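Local structure of alpha-11 giardin (Giardia intestinalis, 2II2) at residues Y140-G154 with E176-E189. The protein binds calcium as an annexin family member, probably also acidic phospholipids, and may take part in parasite attachment and cytoskeletal remodelling. Sequence-based numbering, arbitrary orientation. Where two conformers were deposited one is given.
Sequences YLCHLAIRENRTPRG and EAVVRLIITSTADE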
loop_
_atom_site.group_PDB
_atom_site.type_symbol
_atom_site.label_atom_id
_atom_site.label_comp_id
_atom_site.label_asym_id
_atom_site.label_seq_id
_atom_site.Cartn_x
_atom_site.Cartn_y
_atom_site.Cartn_z
ATOM N N TYR A 140 10.985 10.742 -8.106
ATOM C CA TYR A 140 10.097 11.192 -9.153
ATOM C C TYR A 140 8.710 10.586 -9.021
ATOM O O TYR A 140 7.718 11.257 -9.279
ATOM C CB TYR A 140 10.652 10.938 -10.564
ATOM C CG TYR A 140 11.641 11.986 -10.961
ATOM C CD1 TYR A 140 13.007 11.763 -10.845
ATOM C CD2 TYR A 140 11.210 13.219 -11.422
ATOM C CE1 TYR A 140 13.935 12.748 -11.179
ATOM C CE2 TYR A 140 12.138 14.224 -11.764
ATOM C CZ TYR A 140 13.491 13.965 -11.638
ATOM O OH TYR A 140 14.398 14.951 -11.961
ATOM N N LEU A 141 8.601 9.315 -8.627
ATOM C CA LEU A 141 7.279 8.696 -8.450
ATOM C C LEU A 141 6.476 9.471 -7.423
ATOM O O LEU A 141 5.278 9.687 -7.620
ATOM C CB LEU A 141 7.432 7.248 -8.014
ATOM C CG LEU A 141 7.785 6.270 -9.135
ATOM C CD1 LEU A 141 8.420 5.000 -8.564
ATOM C CD2 LEU A 141 6.526 5.952 -9.950
ATOM N N CYS A 142 7.130 9.874 -6.327
ATOM C CA CYS A 142 6.406 10.587 -5.270
ATOM C C CYS A 142 5.808 11.889 -5.799
ATOM O O CYS A 142 4.603 12.172 -5.644
ATOM C CB CYS A 142 7.283 10.889 -4.067
ATOM S SG CYS A 142 7.823 9.401 -3.186
ATOM N N HIS A 143 6.657 12.698 -6.424
ATOM C CA HIS A 143 6.228 14.013 -6.889
ATOM C C HIS A 143 5.220 13.920 -8.036
ATOM O O HIS A 143 4.188 14.603 -8.053
ATOM C CB HIS A 143 7.428 14.832 -7.370
ATOM C CG HIS A 143 8.298 15.348 -6.270
ATOM N ND1 HIS A 143 8.371 16.691 -5.963
ATOM C CD2 HIS A 143 9.163 14.718 -5.436
ATOM C CE1 HIS A 143 9.256 16.861 -4.991
ATOM N NE2 HIS A 143 9.755 15.683 -4.655
ATOM N N LEU A 144 5.546 13.118 -9.045
ATOM C CA LEU A 144 4.691 13.086 -10.232
ATOM C C LEU A 144 3.347 12.420 -9.954
ATOM O O LEU A 144 2.334 12.806 -10.533
ATOM C CB LEU A 144 5.382 12.475 -11.460
ATOM C CG LEU A 144 6.625 13.232 -11.943
ATOM C CD1 LEU A 144 7.190 12.572 -13.203
ATOM C CD2 LEU A 144 6.383 14.720 -12.157
ATOM N N ALA A 145 3.317 11.456 -9.035
ATOM C CA ALA A 145 2.054 10.826 -8.664
ATOM C C ALA A 145 1.023 11.850 -8.203
ATOM O O ALA A 145 -0.167 11.722 -8.493
ATOM C CB ALA A 145 2.265 9.785 -7.552
ATOM N N ILE A 146 1.469 12.850 -7.457
ATOM C CA ILE A 146 0.532 13.824 -6.937
ATOM C C ILE A 146 0.339 15.044 -7.851
ATOM O O ILE A 146 -0.660 15.736 -7.735
ATOM C CB ILE A 146 0.787 14.161 -5.439
ATOM C CG1 ILE A 146 2.108 14.900 -5.249
ATOM C CG2 ILE A 146 0.660 12.872 -4.536
ATOM C CD1 ILE A 146 2.253 15.514 -3.825
ATOM N N ARG A 147 1.263 15.283 -8.785
ATOM C CA ARG A 147 1.192 16.442 -9.683
ATOM C C ARG A 147 0.496 16.165 -11.001
ATOM O O ARG A 147 -0.156 17.059 -11.535
ATOM C CB ARG A 147 2.597 16.954 -9.978
ATOM C CG ARG A 147 3.226 17.765 -8.861
ATOM C CD ARG A 147 4.711 17.998 -9.090
ATOM N NE ARG A 147 5.080 18.245 -10.487
ATOM C CZ ARG A 147 6.309 18.080 -10.984
ATOM N NH1 ARG A 147 7.316 17.664 -10.207
ATOM N NH2 ARG A 147 6.540 18.323 -12.269
ATOM N N GLU A 148 0.664 14.959 -11.546
ATOM C CA GLU A 148 0.322 14.721 -12.944
ATOM C C GLU A 148 -0.942 13.911 -13.120
ATOM O O GLU A 148 -1.219 12.987 -12.348
ATOM C CB GLU A 148 1.471 13.985 -13.635
ATOM C CG GLU A 148 2.759 14.786 -13.730
ATOM C CD GLU A 148 2.690 15.845 -14.807
ATOM O OE1 GLU A 148 1.789 15.751 -15.667
ATOM O OE2 GLU A 148 3.541 16.755 -14.800
ATOM N N ASN A 149 -1.645 14.220 -14.206
ATOM C CA ASN A 149 -2.862 13.529 -14.576
ATOM C C ASN A 149 -2.600 12.585 -15.737
ATOM O O ASN A 149 -1.542 12.652 -16.392
ATOM C CB ASN A 149 -3.963 14.524 -14.960
ATOM C CG ASN A 149 -4.262 15.522 -13.865
ATOM O OD1 ASN A 149 -4.228 15.194 -12.687
ATOM N ND2 ASN A 149 -4.580 16.757 -14.261
ATOM N N ARG A 150 -3.545 11.671 -15.951
ATOM C CA ARG A 150 -3.500 10.715 -17.059
ATOM C C ARG A 150 -4.183 11.365 -18.287
ATOM O O ARG A 150 -5.247 11.981 -18.157
ATOM C CB ARG A 150 -4.186 9.383 -16.655
ATOM C CG ARG A 150 -3.609 8.675 -15.364
ATOM C CD ARG A 150 -4.480 7.496 -14.798
ATOM N NE ARG A 150 -4.119 6.208 -15.396
ATOM C CZ ARG A 150 -4.614 5.001 -15.110
ATOM N NH1 ARG A 150 -5.535 4.793 -14.177
ATOM N NH2 ARG A 150 -4.120 3.964 -15.775
ATOM N N THR A 151 -3.548 11.287 -19.460
ATOM C CA THR A 151 -4.096 11.810 -20.702
ATOM C C THR A 151 -3.613 10.923 -21.840
ATOM O O THR A 151 -2.486 10.426 -21.818
ATOM C CB THR A 151 -3.665 13.278 -20.999
ATOM O OG1 THR A 151 -2.249 13.370 -21.112
ATOM C CG2 THR A 151 -4.148 14.268 -19.945
ATOM N N PRO A 152 -4.482 10.691 -22.832
ATOM C CA PRO A 152 -4.037 9.894 -23.972
ATOM C C PRO A 152 -2.942 10.593 -24.766
ATOM O O PRO A 152 -2.966 11.827 -24.892
ATOM C CB PRO A 152 -5.298 9.780 -24.833
ATOM C CG PRO A 152 -6.417 10.091 -23.917
ATOM C CD PRO A 152 -5.903 11.080 -22.946
ATOM N N ARG A 153 -2.013 9.812 -25.330
ATOM C CA ARG A 153 -0.965 10.358 -26.197
ATOM C C ARG A 153 -1.068 9.884 -27.623
ATOM O O ARG A 153 -0.465 10.493 -28.490
ATOM C CB ARG A 153 0.427 10.035 -25.652
ATOM C CG ARG A 153 0.680 10.624 -24.267
ATOM C CD ARG A 153 2.048 10.220 -23.714
ATOM N NE ARG A 153 2.166 8.780 -23.492
ATOM C CZ ARG A 153 2.008 8.162 -22.321
ATOM N NH1 ARG A 153 1.688 8.839 -21.213
ATOM N NH2 ARG A 153 2.182 6.844 -22.257
ATOM N N GLY A 154 -1.771 8.779 -27.878
ATOM C CA GLY A 154 -1.869 8.277 -29.255
ATOM C C GLY A 154 -0.525 7.863 -29.826
ATOM O O GLY A 154 -0.290 7.959 -31.022
ATOM N N GLU A 176 13.149 10.216 -14.968
ATOM C CA GLU A 176 11.996 11.102 -15.053
ATOM C C GLU A 176 11.104 10.727 -16.237
ATOM O O GLU A 176 9.891 10.652 -16.089
ATOM C CB GLU A 176 12.422 12.555 -15.157
ATOM C CG GLU A 176 11.250 13.498 -15.338
ATOM C CD GLU A 176 11.640 14.967 -15.322
ATOM O OE1 GLU A 176 12.838 15.283 -15.182
ATOM O OE2 GLU A 176 10.726 15.798 -15.475
ATOM N N ALA A 177 11.707 10.450 -17.391
ATOM C CA ALA A 177 10.919 10.100 -18.578
ATOM C C ALA A 177 10.134 8.801 -18.338
ATOM O O ALA A 177 8.988 8.674 -18.774
ATOM C CB ALA A 177 11.807 9.996 -19.819
ATOM N N VAL A 178 10.760 7.818 -17.675
ATOM C CA VAL A 178 10.083 6.551 -17.430
ATOM C C VAL A 178 8.914 6.749 -16.483
ATOM O O VAL A 178 7.820 6.264 -16.747
ATOM C CB VAL A 178 11.077 5.504 -16.880
ATOM C CG1 VAL A 178 10.330 4.257 -16.387
ATOM C CG2 VAL A 178 12.081 5.134 -17.950
ATOM N N VAL A 179 9.151 7.458 -15.383
ATOM C CA VAL A 179 8.114 7.695 -14.412
ATOM C C VAL A 179 6.980 8.490 -15.063
ATOM O O VAL A 179 5.794 8.152 -14.901
ATOM C CB VAL A 179 8.668 8.432 -13.176
ATOM C CG1 VAL A 179 7.518 8.856 -12.276
ATOM C CG2 VAL A 179 9.605 7.526 -12.427
ATOM N N ARG A 180 7.305 9.558 -15.794
ATOM C CA ARG A 180 6.272 10.374 -16.409
ATOM C C ARG A 180 5.428 9.538 -17.345
ATOM O O ARG A 180 4.192 9.650 -17.321
ATOM C CB ARG A 180 6.903 11.532 -17.155
ATOM C CG ARG A 180 5.934 12.459 -17.789
ATOM C CD ARG A 180 6.684 13.656 -18.353
ATOM N NE ARG A 180 7.504 14.329 -17.342
ATOM C CZ ARG A 180 7.041 15.226 -16.471
ATOM N NH1 ARG A 180 5.754 15.564 -16.445
ATOM N NH2 ARG A 180 7.867 15.780 -15.602
ATOM N N LEU A 181 6.093 8.713 -18.171
ATOM C CA LEU A 181 5.332 7.863 -19.102
ATOM C C LEU A 181 4.309 7.000 -18.381
ATOM O O LEU A 181 3.111 6.995 -18.734
ATOM C CB LEU A 181 6.277 7.026 -19.946
ATOM C CG LEU A 181 5.700 6.213 -21.115
ATOM C CD1 LEU A 181 6.812 5.900 -22.086
ATOM C CD2 LEU A 181 5.040 4.912 -20.653
ATOM N N ILE A 182 4.778 6.311 -17.346
ATOM C CA ILE A 182 3.891 5.391 -16.636
ATOM C C ILE A 182 2.774 6.136 -15.896
ATOM O O ILE A 182 1.595 5.802 -16.026
ATOM C CB ILE A 182 4.693 4.526 -15.662
ATOM C CG1 ILE A 182 5.653 3.603 -16.414
ATOM C CG2 ILE A 182 3.774 3.673 -14.820
ATOM C CD1 ILE A 182 6.680 2.924 -15.540
ATOM N N ILE A 183 3.158 7.160 -15.131
ATOM C CA ILE A 183 2.197 7.882 -14.296
ATOM C C ILE A 183 1.114 8.634 -15.072
ATOM O O ILE A 183 -0.002 8.810 -14.553
ATOM C CB ILE A 183 2.924 8.876 -13.312
ATOM C CG1 ILE A 183 3.748 8.138 -12.263
ATOM C CG2 ILE A 183 1.956 9.942 -12.745
ATOM C CD1 ILE A 183 2.933 7.460 -11.226
ATOM N N THR A 184 1.431 9.066 -16.292
ATOM C CA THR A 184 0.471 9.831 -17.077
ATOM C C THR A 184 -0.284 8.995 -18.097
ATOM O O THR A 184 -1.091 9.543 -18.845
ATOM C CB THR A 184 1.134 11.020 -17.827
ATOM O OG1 THR A 184 2.070 10.526 -18.791
ATOM C CG2 THR A 184 1.841 11.985 -16.878
ATOM N N SER A 185 -0.064 7.687 -18.141
ATOM C CA SER A 185 -0.765 6.849 -19.115
ATOM C C SER A 185 -2.172 6.592 -18.676
ATOM O O SER A 185 -2.412 6.264 -17.517
ATOM C CB SER A 185 -0.082 5.484 -19.276
ATOM O OG SER A 185 1.218 5.565 -19.834
ATOM N N THR A 186 -3.099 6.670 -19.628
ATOM C CA THR A 186 -4.421 6.137 -19.353
ATOM C C THR A 186 -4.366 4.604 -19.273
ATOM O O THR A 186 -3.469 3.975 -19.841
ATOM C CB THR A 186 -5.440 6.532 -20.431
ATOM O OG1 THR A 186 -5.059 5.912 -21.663
ATOM C CG2 THR A 186 -5.524 8.035 -20.594
ATOM N N ALA A 187 -5.350 4.014 -18.608
ATOM C CA ALA A 187 -5.404 2.553 -18.519
ATOM C C ALA A 187 -5.542 1.928 -19.902
ATOM O O ALA A 187 -4.917 0.910 -20.191
ATOM C CB ALA A 187 -6.542 2.084 -17.614
ATOM N N ASP A 188 -6.362 2.523 -20.759
ATOM C CA ASP A 188 -6.572 1.943 -22.082
ATOM C C ASP A 188 -5.281 1.934 -22.886
ATOM O O ASP A 188 -4.913 0.912 -23.476
ATOM C CB ASP A 188 -7.671 2.691 -22.847
ATOM C CG ASP A 188 -9.081 2.369 -22.364
ATOM O OD1 ASP A 188 -9.275 1.517 -21.480
ATOM O OD2 ASP A 188 -10.014 2.993 -22.898
ATOM N N GLU A 189 -4.603 3.080 -22.956
ATOM C CA GLU A 189 -3.359 3.115 -23.704
ATOM C C GLU A 189 -2.277 2.261 -23.053
ATOM O O GLU A 189 -1.507 1.608 -23.751
ATOM C CB GLU A 189 -2.846 4.536 -23.854
ATOM C CG GLU A 189 -3.639 5.304 -24.890
ATOM C CD GLU A 189 -2.978 6.602 -25.382
ATOM O OE1 GLU A 189 -2.011 7.080 -24.725
ATOM O OE2 GLU A 189 -3.486 7.163 -26.404
HETATM O O HOH W 1 -1.536 10.231 -12.593
HETATM O O HOH W 2 -1.836 7.644 -22.033
#
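The carboxylate of Glu189 receives two successive backbone N-H groups of residues 153-154, one on each oxygen: Arg153 N meets OE1 at 2.8 Å, nearly straight at 176°, and Gly154 N meets OE2 at 2.8 Å. Both come from the syn side, somewhat out of the carboxylate plane. Glu189 N in turn bonds OG1 of Thr186, the N-cap residue of helix 187-201, and one water joins Glu189 OE1, Thr151 O and Thr186 N. Two arginines reach the turn between helices 175-184 and 187-201. In the conformer given, Arg150, bent at chi3 (89°), points NE in its guanidinium plane at Ser185 O, 2.7 Å away. Arg153 sends NH2 edge-on to Ser185 OG at 2.9 Å, while its NE pairs with Asp159. Thr151 N bonds Thr184 O, and a second water links Glu148 O to Ile183 O. Helix segments 140-147 and 176-184 run side by side, their directions 35° apart, with Leu141, Leu144 and Ala145 packed on Val179 and Ile183; Val179 CG1 lies 3.8 Å from Leu144 CD1. At the outer margin Glu176 CB sits over a face of the Tyr140 ring, a CH-pi contact, and Arg180 bridges Glu176 and, weakly, Glu148. This all-helical annexin packing thus joins an apolar helix pair to a polar connection, where a backbone N-H, two arginines and a water meet acceptors of the turn, and two backbone N-H groups probably stabilise the charged form of Glu189.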